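Local coordinates for protein periplasmic beta-glucosidase (Pseudomonas aeruginosa, PDB 6R5T) that probably hydrolyses terminal, non-reducing beta-D-glucosyl residues of beta-glucosides in the periplasm, releasing beta-D-glucose, as a family 3 glycoside hydrolase, at residues D2-I7 / L318-D323; A96-P100 / L673-K678; L197-Q202 / K699-L705; A258-L262 / A274-A278; A456-L460 / R500-K504. The protein carries 1 engineered substitution. One frame throughout, in Å; residues are numbered along the deposited sequence.

Contact 1 (D2-I7 / L318-D323); sequences DKERFI and LAAKYD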
# COMPACT_ATOMS: atom_id res chain seq x y z
N ASP A 2 -23.27 44.25 -6.50
CA ASP A 2 -23.89 44.56 -5.19
C ASP A 2 -23.24 43.72 -4.08
O ASP A 2 -23.05 44.29 -2.99
CB ASP A 2 -25.40 44.28 -5.19
CG ASP A 2 -26.29 45.51 -5.31
OD1 ASP A 2 -26.36 46.07 -6.42
OD2 ASP A 2 -26.92 45.88 -4.29
N LYS A 3 -22.92 42.44 -4.33
CA LYS A 3 -22.34 41.54 -3.29
C LYS A 3 -20.96 42.07 -2.87
O LYS A 3 -20.73 42.20 -1.65
CB LYS A 3 -22.21 40.10 -3.80
CG LYS A 3 -21.44 39.17 -2.88
CD LYS A 3 -21.55 37.75 -3.33
CE LYS A 3 -20.63 36.82 -2.56
NZ LYS A 3 -20.73 35.45 -3.09
N GLU A 4 -20.07 42.36 -3.82
CA GLU A 4 -18.70 42.79 -3.44
C GLU A 4 -18.79 44.19 -2.80
O GLU A 4 -18.02 44.40 -1.88
CB GLU A 4 -17.68 42.63 -4.57
CG GLU A 4 -17.16 41.19 -4.76
CD GLU A 4 -17.00 40.15 -3.63
OE1 GLU A 4 -17.63 39.04 -3.77
OE2 GLU A 4 -16.20 40.37 -2.63
N ARG A 5 -19.72 45.07 -3.20
CA ARG A 5 -19.90 46.40 -2.55
C ARG A 5 -20.37 46.18 -1.11
O ARG A 5 -19.80 46.80 -0.23
CB ARG A 5 -20.92 47.28 -3.29
CG ARG A 5 -20.48 47.71 -4.69
CD ARG A 5 -21.19 48.96 -5.19
NE ARG A 5 -20.80 50.08 -4.33
CZ ARG A 5 -21.61 51.00 -3.81
NH1 ARG A 5 -22.91 50.98 -4.07
NH2 ARG A 5 -21.11 51.94 -3.02
N PHE A 6 -21.39 45.36 -0.91
CA PHE A 6 -21.99 45.05 0.42
C PHE A 6 -20.85 44.56 1.33
O PHE A 6 -20.73 45.04 2.46
CB PHE A 6 -23.10 44.00 0.32
CG PHE A 6 -23.75 43.67 1.64
CD1 PHE A 6 -23.21 42.68 2.46
CD2 PHE A 6 -24.85 44.37 2.10
CE1 PHE A 6 -23.75 42.41 3.71
CE2 PHE A 6 -25.39 44.09 3.35
CZ PHE A 6 -24.84 43.11 4.16
N ILE A 7 -20.05 43.62 0.83
CA ILE A 7 -18.98 42.98 1.66
C ILE A 7 -17.89 44.00 1.96
O ILE A 7 -17.43 44.06 3.09
CB ILE A 7 -18.44 41.69 1.01
CG1 ILE A 7 -19.56 40.64 1.06
CG2 ILE A 7 -17.19 41.22 1.72
CD1 ILE A 7 -19.30 39.38 0.27
N LEU A 318 -17.83 36.10 5.08
CA LEU A 318 -18.96 37.03 4.87
C LEU A 318 -19.65 36.68 3.56
O LEU A 318 -20.88 36.72 3.51
CB LEU A 318 -18.42 38.47 4.87
CG LEU A 318 -17.84 38.96 6.20
CD1 LEU A 318 -17.38 40.39 6.02
CD2 LEU A 318 -18.81 38.82 7.35
N ALA A 319 -18.89 36.31 2.56
CA ALA A 319 -19.48 35.99 1.25
C ALA A 319 -20.33 34.71 1.36
O ALA A 319 -21.36 34.63 0.73
CB ALA A 319 -18.42 35.84 0.21
N ALA A 320 -19.92 33.73 2.16
CA ALA A 320 -20.74 32.53 2.36
C ALA A 320 -22.06 32.90 3.04
O ALA A 320 -23.13 32.42 2.64
CB ALA A 320 -19.99 31.51 3.17
N LYS A 321 -22.00 33.75 4.06
CA LYS A 321 -23.22 34.16 4.76
C LYS A 321 -24.14 34.94 3.81
O LYS A 321 -25.36 34.77 3.92
CB LYS A 321 -22.80 34.99 5.95
CG LYS A 321 -22.08 34.17 7.01
CD LYS A 321 -21.63 34.97 8.22
CE LYS A 321 -21.03 34.07 9.27
NZ LYS A 321 -20.73 34.76 10.53
N TYR A 322 -23.55 35.75 2.95
CA TYR A 322 -24.31 36.57 1.97
C TYR A 322 -25.09 35.61 1.05
O TYR A 322 -26.31 35.70 0.92
CB TYR A 322 -23.34 37.50 1.25
CG TYR A 322 -24.00 38.43 0.25
CD1 TYR A 322 -24.38 37.97 -1.00
CD2 TYR A 322 -24.23 39.75 0.57
CE1 TYR A 322 -24.93 38.82 -1.94
CE2 TYR A 322 -24.84 40.60 -0.33
CZ TYR A 322 -25.18 40.14 -1.59
OH TYR A 322 -25.73 41.01 -2.49
N ASP A 323 -24.39 34.61 0.49
CA ASP A 323 -24.99 33.66 -0.46
C ASP A 323 -26.09 32.84 0.23
O ASP A 323 -27.07 32.50 -0.46
CB ASP A 323 -23.95 32.77 -1.11
CG ASP A 323 -23.05 33.49 -2.08
OD1 ASP A 323 -23.35 34.70 -2.44
OD2 ASP A 323 -21.99 32.89 -2.43
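Helix packing on the outside of the (beta/alpha)8-type N-terminal domain of a family 3 glycoside hydrolase brings the chain's first helix, 2-12, against the end of helix 307-323. The axes of the two segments run at 127° and come within 10.5 Å, and the CA atoms pair Lys3 with Tyr322 (7.5 Å between CA atoms) and Ile7 with Leu318 (6.8 Å between CA atoms). One polar link crosses the interface. Lys3, extended with every chi angle in t, brings NZ to 2.8 Å from Asp323 OD1, a salt bridge with a hydrogen bond; a second, weak bond runs from Lys3 NZ to Asp323 OD2 at 2.9 Å. Both carboxylate oxygens thus share one ammonium group. Two charged neighbours are satisfied outside the contact: Glu4 OE1 pairs with Arg315, and Lys321 NZ donates to the carbonyls of Gly47 and Pro73 and to Gln22 OE1. Within the helices, Ile7 N donates to Lys3 O (2.9 Å) and Asp323 N to Ala319 O (3.0 Å). The Lys3 stem also makes a CH-pi contact, CG lying 3.8 Å from the Tyr322 ring centroid and 21° off its normal. The Phe6 and Tyr322 rings meet obliquely, with planes at 55° and centroids 5.5 Å apart. Deeper in the interface, buried Ile7 sets CD1 3.6 Å from Ala319 CB.

Contact 2 (A96-P100 / L673-K678); sequences ASWDP and LRGFRK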
# COMPACT_ATOMS: atom_id res chain seq x y z
N ALA A 96 -23.87 2.48 -5.26
CA ALA A 96 -24.20 1.19 -5.88
C ALA A 96 -25.52 1.29 -6.63
O ALA A 96 -25.84 0.34 -7.38
CB ALA A 96 -24.23 0.08 -4.85
N SER A 97 -26.29 2.36 -6.42
CA SER A 97 -27.49 2.60 -7.26
C SER A 97 -27.11 2.90 -8.72
O SER A 97 -27.99 2.78 -9.57
CB SER A 97 -28.34 3.71 -6.70
OG SER A 97 -27.76 5.00 -6.98
N TRP A 98 -25.92 3.44 -8.96
CA TRP A 98 -25.51 3.87 -10.33
C TRP A 98 -26.58 4.78 -10.95
O TRP A 98 -26.81 4.73 -12.18
CB TRP A 98 -25.22 2.66 -11.23
CG TRP A 98 -23.96 1.95 -10.89
CD1 TRP A 98 -23.74 1.10 -9.85
CD2 TRP A 98 -22.72 2.04 -11.58
NE1 TRP A 98 -22.45 0.63 -9.85
CE2 TRP A 98 -21.81 1.17 -10.94
CE3 TRP A 98 -22.30 2.74 -12.71
CZ2 TRP A 98 -20.51 1.01 -11.38
CZ3 TRP A 98 -21.03 2.54 -13.17
CH2 TRP A 98 -20.13 1.71 -12.50
N ASP A 99 -27.18 5.65 -10.15
CA ASP A 99 -28.32 6.45 -10.64
C ASP A 99 -28.18 7.83 -10.02
O ASP A 99 -28.50 8.02 -8.87
CB ASP A 99 -29.64 5.76 -10.32
CG ASP A 99 -30.79 6.52 -10.95
OD1 ASP A 99 -30.57 7.66 -11.38
OD2 ASP A 99 -31.84 5.94 -11.06
N PRO A 100 -27.65 8.79 -10.76
CA PRO A 100 -27.53 10.15 -10.25
C PRO A 100 -28.86 10.69 -9.71
O PRO A 100 -28.84 11.49 -8.78
CB PRO A 100 -27.04 10.92 -11.47
CG PRO A 100 -26.39 9.91 -12.35
CD PRO A 100 -27.15 8.63 -12.13
N LEU A 673 -13.65 3.71 -16.54
CA LEU A 673 -15.08 4.01 -16.78
C LEU A 673 -15.22 5.37 -17.48
O LEU A 673 -14.65 6.36 -16.97
CB LEU A 673 -15.83 4.01 -15.48
CG LEU A 673 -17.35 4.13 -15.59
CD1 LEU A 673 -17.96 2.85 -16.13
CD2 LEU A 673 -17.91 4.40 -14.22
N ARG A 674 -16.02 5.41 -18.53
CA ARG A 674 -16.28 6.68 -19.24
C ARG A 674 -17.77 6.83 -19.56
O ARG A 674 -18.12 7.82 -20.16
CB ARG A 674 -15.44 6.83 -20.51
CG ARG A 674 -13.98 7.13 -20.25
CD ARG A 674 -13.83 8.46 -19.60
NE ARG A 674 -12.45 8.84 -19.43
CZ ARG A 674 -11.76 8.72 -18.33
NH1 ARG A 674 -12.30 8.14 -17.26
NH2 ARG A 674 -10.54 9.24 -18.29
N GLY A 675 -18.64 5.94 -19.11
CA GLY A 675 -20.07 6.20 -19.22
C GLY A 675 -20.84 5.05 -18.63
O GLY A 675 -20.26 3.97 -18.42
N PHE A 676 -22.10 5.30 -18.34
CA PHE A 676 -22.96 4.21 -17.88
C PHE A 676 -24.42 4.60 -18.08
O PHE A 676 -24.72 5.80 -18.25
CB PHE A 676 -22.70 3.85 -16.42
CG PHE A 676 -22.91 4.96 -15.43
CD1 PHE A 676 -24.16 5.18 -14.88
CD2 PHE A 676 -21.84 5.78 -15.10
CE1 PHE A 676 -24.31 6.18 -13.93
CE2 PHE A 676 -22.01 6.82 -14.19
CZ PHE A 676 -23.26 7.00 -13.63
N ARG A 677 -25.26 3.58 -18.12
CA ARG A 677 -26.72 3.81 -18.27
C ARG A 677 -27.40 2.78 -17.40
O ARG A 677 -27.25 1.57 -17.66
CB ARG A 677 -27.20 3.66 -19.72
CG ARG A 677 -28.41 4.53 -20.09
CD ARG A 677 -28.01 6.01 -20.29
NE ARG A 677 -27.39 6.37 -21.58
CZ ARG A 677 -26.21 6.96 -21.76
NH1 ARG A 677 -25.41 7.29 -20.74
NH2 ARG A 677 -25.82 7.24 -22.99
N LYS A 678 -28.17 3.23 -16.43
CA LYS A 678 -29.02 2.30 -15.69
C LYS A 678 -30.36 2.24 -16.40
O LYS A 678 -30.96 3.30 -16.64
CB LYS A 678 -29.20 2.76 -14.27
CG LYS A 678 -30.01 1.77 -13.46
CD LYS A 678 -29.98 2.13 -12.04
CE LYS A 678 -30.41 1.05 -11.09
NZ LYS A 678 -30.77 1.82 -9.86
O HOH W 1 -27.73 5.64 -14.62
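A tryptophan with positive phi, Trp98 (phi 51°, psi 39°), leaves helical geometry after helix 91-95 and drives its indole edge into the face of Phe676: the ring planes stand at 88° with centroids 5.1 Å apart, an edge-to-face (T-shaped) pair whose closest atoms are Trp98 CE3 and Phe676 CG at 3.6 Å. Trp98 CZ3 also meets Leu673 CD2 at 3.8 Å. Polar links lie beside the rings. Lys678 NZ donates to Ser97 O at 3.0 Å and has a salt bridge to Glu361, while a water donates to Trp98 O (2.8 Å) and accepts from Lys678 N (3.0 Å). Asp99 is the N-cap of the helix starting at Pro100, its OD1 accepting from Glu101 N. Arg674 and Gly675 both face Leu657, a classic beta bulge. The contact joins the N-terminal and fibronectin type III-like domains: the loop between helices 91-95 and 100-116 lies against edge strand 672-681, with Val654 of strand 651-660 touching Trp98 and helix 146-161 packing on Phe676.

Contact 3 (L197-Q202 / K699-L705); sequences LPRMFQ and KFYDSQL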
# COMPACT_ATOMS: atom_id res chain seq x y z
N LEU A 197 2.42 13.19 -8.98
CA LEU A 197 1.51 14.23 -9.45
C LEU A 197 0.62 13.71 -10.56
O LEU A 197 -0.57 14.05 -10.59
CB LEU A 197 2.28 15.49 -9.80
CG LEU A 197 2.92 16.18 -8.59
CD1 LEU A 197 3.84 17.31 -9.04
CD2 LEU A 197 1.85 16.72 -7.63
N PRO A 198 1.10 12.91 -11.56
CA PRO A 198 0.15 12.43 -12.55
C PRO A 198 -1.00 11.62 -11.93
O PRO A 198 -2.13 11.74 -12.39
CB PRO A 198 1.04 11.62 -13.50
CG PRO A 198 2.37 12.28 -13.37
CD PRO A 198 2.50 12.59 -11.89
N ARG A 199 -0.71 10.79 -10.94
CA ARG A 199 -1.79 9.98 -10.29
C ARG A 199 -2.76 10.94 -9.56
O ARG A 199 -4.00 10.77 -9.59
CB ARG A 199 -1.22 8.93 -9.35
CG ARG A 199 -2.27 8.21 -8.52
CD ARG A 199 -1.72 7.10 -7.64
NE ARG A 199 -1.41 5.91 -8.41
CZ ARG A 199 -1.14 4.72 -7.86
NH1 ARG A 199 -1.04 4.58 -6.56
NH2 ARG A 199 -0.93 3.68 -8.62
N MET A 200 -2.19 11.89 -8.86
CA MET A 200 -2.99 12.88 -8.10
C MET A 200 -3.96 13.58 -9.06
O MET A 200 -5.19 13.65 -8.82
CB MET A 200 -2.04 13.85 -7.40
CG MET A 200 -2.65 14.57 -6.29
SD MET A 200 -1.47 15.80 -5.65
CE MET A 200 -0.13 14.85 -4.99
N PHE A 201 -3.43 14.12 -10.17
CA PHE A 201 -4.24 14.92 -11.10
C PHE A 201 -5.25 14.07 -11.87
O PHE A 201 -6.39 14.51 -12.08
CB PHE A 201 -3.34 15.72 -12.02
CG PHE A 201 -2.90 17.02 -11.38
CD1 PHE A 201 -1.92 17.05 -10.43
CD2 PHE A 201 -3.67 18.16 -11.54
CE1 PHE A 201 -1.55 18.23 -9.81
CE2 PHE A 201 -3.37 19.33 -10.85
CZ PHE A 201 -2.27 19.37 -10.02
N GLN A 202 -4.85 12.89 -12.32
CA GLN A 202 -5.72 12.06 -13.16
C GLN A 202 -6.81 11.39 -12.32
O GLN A 202 -7.97 11.33 -12.76
CB GLN A 202 -4.90 10.99 -13.88
CG GLN A 202 -5.71 10.24 -14.92
CD GLN A 202 -6.01 11.08 -16.14
OE1 GLN A 202 -5.37 12.07 -16.42
NE2 GLN A 202 -6.95 10.61 -16.94
N LYS A 699 -8.35 12.21 -22.78
CA LYS A 699 -7.14 12.92 -22.33
C LYS A 699 -6.65 12.38 -20.98
O LYS A 699 -7.41 11.81 -20.20
CB LYS A 699 -7.48 14.39 -22.13
CG LYS A 699 -7.90 15.11 -23.39
CD LYS A 699 -7.63 16.59 -23.38
CE LYS A 699 -7.75 17.16 -24.78
NZ LYS A 699 -7.46 18.61 -24.83
N PHE A 700 -5.40 12.58 -20.74
CA PHE A 700 -4.72 12.21 -19.49
C PHE A 700 -3.60 13.20 -19.25
O PHE A 700 -3.06 13.88 -20.19
CB PHE A 700 -4.18 10.78 -19.57
CG PHE A 700 -3.05 10.60 -20.53
CD1 PHE A 700 -3.27 10.50 -21.91
CD2 PHE A 700 -1.74 10.52 -20.08
CE1 PHE A 700 -2.21 10.36 -22.80
CE2 PHE A 700 -0.69 10.35 -20.96
CZ PHE A 700 -0.92 10.29 -22.33
N TYR A 701 -3.19 13.24 -18.00
CA TYR A 701 -2.02 14.02 -17.56
C TYR A 701 -0.76 13.21 -17.78
O TYR A 701 -0.59 12.08 -17.23
CB TYR A 701 -2.13 14.44 -16.10
CG TYR A 701 -3.22 15.45 -15.85
CD1 TYR A 701 -3.00 16.79 -16.11
CD2 TYR A 701 -4.48 15.04 -15.47
CE1 TYR A 701 -4.02 17.71 -15.92
CE2 TYR A 701 -5.51 15.95 -15.30
CZ TYR A 701 -5.26 17.29 -15.50
OH TYR A 701 -6.26 18.20 -15.31
N ASP A 702 0.17 13.74 -18.57
CA ASP A 702 1.45 13.05 -18.81
C ASP A 702 2.45 13.40 -17.70
O ASP A 702 2.04 13.96 -16.65
CB ASP A 702 1.95 13.34 -20.23
CG ASP A 702 2.52 14.74 -20.41
OD1 ASP A 702 2.62 15.48 -19.42
OD2 ASP A 702 2.89 15.06 -21.56
N SER A 703 3.71 12.98 -17.86
CA SER A 703 4.74 13.11 -16.81
C SER A 703 4.95 14.59 -16.45
O SER A 703 5.35 14.86 -15.32
CB SER A 703 6.06 12.49 -17.19
OG SER A 703 5.92 11.10 -17.32
N GLN A 704 4.73 15.50 -17.40
CA GLN A 704 4.92 16.95 -17.17
C GLN A 704 3.59 17.62 -16.79
O GLN A 704 3.57 18.86 -16.71
CB GLN A 704 5.55 17.57 -18.43
CG GLN A 704 7.00 17.18 -18.64
CD GLN A 704 7.18 15.77 -19.16
OE1 GLN A 704 6.52 15.35 -20.11
NE2 GLN A 704 8.09 15.05 -18.52
N LEU A 705 2.54 16.84 -16.53
CA LEU A 705 1.16 17.28 -16.24
C LEU A 705 0.59 18.09 -17.41
O LEU A 705 -0.30 18.89 -17.17
CB LEU A 705 1.12 18.10 -14.94
CG LEU A 705 1.64 17.39 -13.70
CD1 LEU A 705 1.51 18.31 -12.49
CD2 LEU A 705 0.86 16.10 -13.47
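Lys699 opens the second segment at the margin of the contact, its side chain staying at least 6.4 Å from segment 197-202. At Phe700 the backbone passes close to the Gln202 amide, whose OE1 lies 3.1 Å from Phe700 CA; the Phe700 ring instead approaches Asp661, a ligand of the bound magnesium ion. Tyr701 makes the one direct hydrogen bond, its N donating to Gln202 OE1 at 2.9 Å with an N-H...acceptor angle of 154°. Its ring receives Phe201 in two ways: Phe201 CB sits 3.8 Å from the Tyr701 ring centroid, 16° off the normal, a CH-pi contact, and the Phe201 ring turns its edge to the same ring (edge-to-face, centroids 5.6 Å apart, planes at 59°). This is an interdomain surface contact, in which a short two-stranded hairpin of the fibronectin type III-like domain, 700-701 with 707-708, meets a helix of the N-terminal glycosidase domain. Asp702 begins its turn: Asp702 OD1 accepts from Gln704 N at 2.9 Å, an Asx turn, within a type I beta turn closed by Leu705 N to Asp702 O at 2.9 Å. Pro198 CG rests 3.7 Å from Asp702 O and 4.3 Å from Ser703 CA, and Ser703 also packs on Val229 of the second subunit. Leu705, with positive phi (59°), ends the turn, its CD1 lying 4.0 Å from Leu197 CB and 4.1 Å from Phe201 CE1.

Contact 4 (A258-L262 / A274-A278); sequences AVKEL and ATRLA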
# COMPACT_ATOMS: atom_id res chain seq x y z
N ALA A 258 -7.20 20.74 13.34
CA ALA A 258 -6.18 20.51 12.28
C ALA A 258 -5.06 21.55 12.36
O ALA A 258 -3.90 21.20 12.08
CB ALA A 258 -6.84 20.57 10.93
N VAL A 259 -5.37 22.81 12.67
CA VAL A 259 -4.29 23.83 12.77
C VAL A 259 -3.33 23.42 13.89
O VAL A 259 -2.11 23.37 13.70
CB VAL A 259 -4.85 25.25 12.94
CG1 VAL A 259 -3.72 26.22 13.13
CG2 VAL A 259 -5.77 25.63 11.78
N LYS A 260 -3.84 23.11 15.07
CA LYS A 260 -2.95 22.70 16.17
C LYS A 260 -2.19 21.42 15.84
O LYS A 260 -1.03 21.27 16.27
CB LYS A 260 -3.84 22.56 17.40
CG LYS A 260 -3.07 22.25 18.66
CD LYS A 260 -3.97 22.26 19.90
CE LYS A 260 -3.15 21.91 21.13
NZ LYS A 260 -3.96 21.96 22.37
N GLU A 261 -2.80 20.50 15.07
CA GLU A 261 -2.13 19.23 14.69
C GLU A 261 -0.87 19.48 13.84
O GLU A 261 -0.05 18.57 13.70
CB GLU A 261 -3.07 18.27 13.94
CG GLU A 261 -4.11 17.66 14.85
CD GLU A 261 -5.10 16.73 14.12
OE1 GLU A 261 -4.77 16.23 13.03
OE2 GLU A 261 -6.21 16.53 14.67
N LEU A 262 -0.70 20.66 13.26
CA LEU A 262 0.60 20.94 12.55
C LEU A 262 1.80 20.76 13.46
O LEU A 262 2.90 20.47 12.97
CB LEU A 262 0.58 22.33 11.94
CG LEU A 262 -0.47 22.53 10.87
CD1 LEU A 262 -0.53 23.98 10.40
CD2 LEU A 262 -0.24 21.62 9.67
N ALA A 274 2.05 27.41 13.97
CA ALA A 274 1.00 26.63 13.28
C ALA A 274 -0.06 27.55 12.68
O ALA A 274 -0.49 27.38 11.49
CB ALA A 274 0.42 25.63 14.23
N THR A 275 -0.47 28.57 13.44
CA THR A 275 -1.51 29.50 12.98
C THR A 275 -1.02 30.24 11.72
O THR A 275 -1.78 30.39 10.73
CB THR A 275 -1.82 30.49 14.11
OG1 THR A 275 -2.30 29.77 15.24
CG2 THR A 275 -2.84 31.50 13.66
N ARG A 276 0.25 30.69 11.75
CA ARG A 276 0.84 31.42 10.60
C ARG A 276 0.79 30.52 9.34
O ARG A 276 0.33 30.96 8.28
CB ARG A 276 2.27 31.85 10.91
CG ARG A 276 2.85 32.59 9.73
CD ARG A 276 4.32 32.96 9.77
NE ARG A 276 5.10 32.01 10.56
CZ ARG A 276 5.69 30.92 10.08
NH1 ARG A 276 5.62 30.61 8.79
NH2 ARG A 276 6.35 30.14 10.92
N LEU A 277 1.21 29.27 9.51
CA LEU A 277 1.26 28.33 8.35
C LEU A 277 -0.14 28.14 7.78
O LEU A 277 -0.29 28.19 6.57
CB LEU A 277 1.86 27.00 8.79
CG LEU A 277 3.33 27.03 9.12
CD1 LEU A 277 3.78 25.69 9.69
CD2 LEU A 277 4.16 27.40 7.91
N ALA A 278 -1.15 27.92 8.62
CA ALA A 278 -2.51 27.62 8.14
C ALA A 278 -3.11 28.83 7.41
O ALA A 278 -3.63 28.70 6.32
CB ALA A 278 -3.37 27.20 9.29
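Backbone geometry differs between the two segments. Residues 258-261 form a weakly bonded helix: Leu262 N reaches Ala258 O at 3.5 Å, a weak bond, but Val259 O at 3.1 Å. Residues 274-278 belong to the regular helix 271-281, as Ala278 N to Ala274 O at 3.0 Å attests. The closest CA atoms are those of Leu262 and Ala274, 5.8 Å apart, a spacing compatible with the small alanine side chain. Indeed Ala274 CB comes to 3.4 Å from Val259 O and 4.0 Å from Leu262 CB. No hydrogen bond crosses between the segments, so the contact is apolar packing. Both helices lie in the connection from strand 251-253 to strand 286-287, the last two parallel strands of the TIM-barrel-like N-terminal domain; the contact therefore folds this connection back on itself. Val259, with chi1 in t, directs CG2 to Ala278 CB at 3.8 Å, while Val259 CG1 lies 4.3 Å from Ala274 CB and 4.0 Å from Thr275 CA. Thr275 OG1 is occupied by the carbonyl of Glu271, and its side chain packs on helix 291-301. Leu262 CD1 completes the contact, 4.2 Å from Leu277 CB and 4.4 Å from Ala278 CB.

Contact 5 (A456-L460 / R500-K504); sequences AEAML and RRLLK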
# COMPACT_ATOMS: atom_id res chain seq x y z
N ALA A 456 -20.44 -18.06 23.81
CA ALA A 456 -20.54 -18.23 22.33
C ALA A 456 -21.23 -19.56 22.02
O ALA A 456 -22.12 -19.63 21.12
CB ALA A 456 -19.19 -18.16 21.69
N GLU A 457 -20.88 -20.62 22.76
CA GLU A 457 -21.47 -21.96 22.53
C GLU A 457 -22.98 -21.97 22.79
O GLU A 457 -23.73 -22.59 22.03
CB GLU A 457 -20.80 -23.00 23.44
CG GLU A 457 -19.35 -23.28 23.06
CD GLU A 457 -18.31 -22.18 23.30
OE1 GLU A 457 -17.27 -22.22 22.58
OE2 GLU A 457 -18.54 -21.25 24.16
N ALA A 458 -23.45 -21.32 23.87
CA ALA A 458 -24.90 -21.29 24.19
C ALA A 458 -25.66 -20.55 23.08
O ALA A 458 -26.71 -20.98 22.66
CB ALA A 458 -25.14 -20.66 25.54
N MET A 459 -25.10 -19.43 22.61
CA MET A 459 -25.74 -18.67 21.51
C MET A 459 -25.81 -19.52 20.24
O MET A 459 -26.85 -19.51 19.56
CB MET A 459 -24.97 -17.38 21.23
CG MET A 459 -25.28 -16.34 22.28
SD MET A 459 -24.43 -14.72 21.89
CE MET A 459 -22.81 -14.94 22.56
N LEU A 460 -24.74 -20.23 19.96
CA LEU A 460 -24.70 -21.12 18.77
C LEU A 460 -25.74 -22.22 18.91
O LEU A 460 -26.44 -22.48 17.95
CB LEU A 460 -23.31 -21.71 18.57
CG LEU A 460 -22.24 -20.80 18.01
CD1 LEU A 460 -20.87 -21.46 18.12
CD2 LEU A 460 -22.54 -20.46 16.57
N ARG A 500 -18.54 -15.94 11.60
CA ARG A 500 -18.18 -17.00 10.61
C ARG A 500 -18.35 -18.37 11.26
O ARG A 500 -18.79 -19.29 10.57
CB ARG A 500 -16.75 -16.83 10.09
CG ARG A 500 -16.61 -15.59 9.24
CD ARG A 500 -15.30 -15.46 8.47
NE ARG A 500 -14.29 -15.06 9.39
CZ ARG A 500 -13.39 -15.86 9.93
NH1 ARG A 500 -13.33 -17.12 9.53
NH2 ARG A 500 -12.53 -15.39 10.81
N ARG A 501 -18.08 -18.47 12.56
CA ARG A 501 -18.31 -19.75 13.28
C ARG A 501 -19.81 -20.07 13.21
O ARG A 501 -20.18 -21.26 12.96
CB ARG A 501 -17.84 -19.58 14.72
CG ARG A 501 -17.91 -20.87 15.52
CD ARG A 501 -17.32 -20.59 16.89
NE ARG A 501 -17.42 -21.80 17.70
CZ ARG A 501 -17.30 -21.84 19.02
NH1 ARG A 501 -17.14 -20.72 19.72
NH2 ARG A 501 -17.42 -22.99 19.65
N LEU A 502 -20.65 -19.09 13.46
CA LEU A 502 -22.13 -19.20 13.34
C LEU A 502 -22.52 -19.69 11.94
O LEU A 502 -23.32 -20.64 11.77
CB LEU A 502 -22.78 -17.85 13.70
CG LEU A 502 -24.27 -17.71 13.44
CD1 LEU A 502 -25.04 -18.68 14.33
CD2 LEU A 502 -24.69 -16.28 13.67
N LEU A 503 -21.98 -19.02 10.90
CA LEU A 503 -22.35 -19.37 9.51
C LEU A 503 -21.92 -20.81 9.22
O LEU A 503 -22.71 -21.50 8.57
CB LEU A 503 -21.64 -18.43 8.54
CG LEU A 503 -22.13 -16.98 8.53
CD1 LEU A 503 -21.40 -16.22 7.43
CD2 LEU A 503 -23.61 -16.85 8.35
N LYS A 504 -20.75 -21.24 9.67
CA LYS A 504 -20.28 -22.62 9.36
C LYS A 504 -21.24 -23.61 10.03
O LYS A 504 -21.61 -24.65 9.43
CB LYS A 504 -18.85 -22.84 9.82
CG LYS A 504 -17.84 -22.17 8.89
CD LYS A 504 -16.39 -22.21 9.34
CE LYS A 504 -15.56 -21.28 8.47
NZ LYS A 504 -14.11 -21.55 8.56
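Two helices of the alpha/beta C-terminal domain, 456-468 and 497-508, meet at the protein surface in a roughly parallel pair: the segment axes differ by 37° in N-to-C direction and approach to 10.9 Å. Strand 472-478 lies between them in sequence, and Leu503, pointing away from segment 456-460, packs on that strand. The electrostatic part is one salt bridge. Arg501, with chi1 to chi3 all in t, reaches across so that NH2 donates to Glu457 OE1 at 3.0 Å (154°) and NH1 to the same oxygen at 3.2 Å (143°); Glu457 OE1 lies near the guanidinium plane, as expected for such bonding. The apolar part is centred on Leu460, which has the largest area covered here (84 Å²). Leu460 CD2 lies 3.8 Å from Leu502 CD1 and 3.5 Å from Leu502 CA, close to where the CA atoms of Leu460 and Leu502 approach to 6.3 Å. Mixed packing joins the two parts: Ala456 CB touches Arg501 NH1 at 3.8 Å, and Leu460 CD1 covers one guanidinium face, 3.5 Å from Arg501 NE.

Contacts 1 and 4 belong to the N-terminal domain, where contact 4 is nested within the loop closed by contact 1; their centres are 27 Å apart. Contacts 2 and 3 both tie that domain to the fibronectin type III-like domain. Their centres lie 24 Å apart and they touch, Arg674 NH2 lying 4.1 Å from Gln202 NE2, so the two adjoin at the same domain boundary. Each also crosses contact 1 along the chain. Contact 5, in the C-terminal domain, is nested within the loops of contacts 2 and 3, and stands 62 Å from contact 1 between centres, across the chain's centre. The C-terminal end of the chain thus returns to its N-terminal domain.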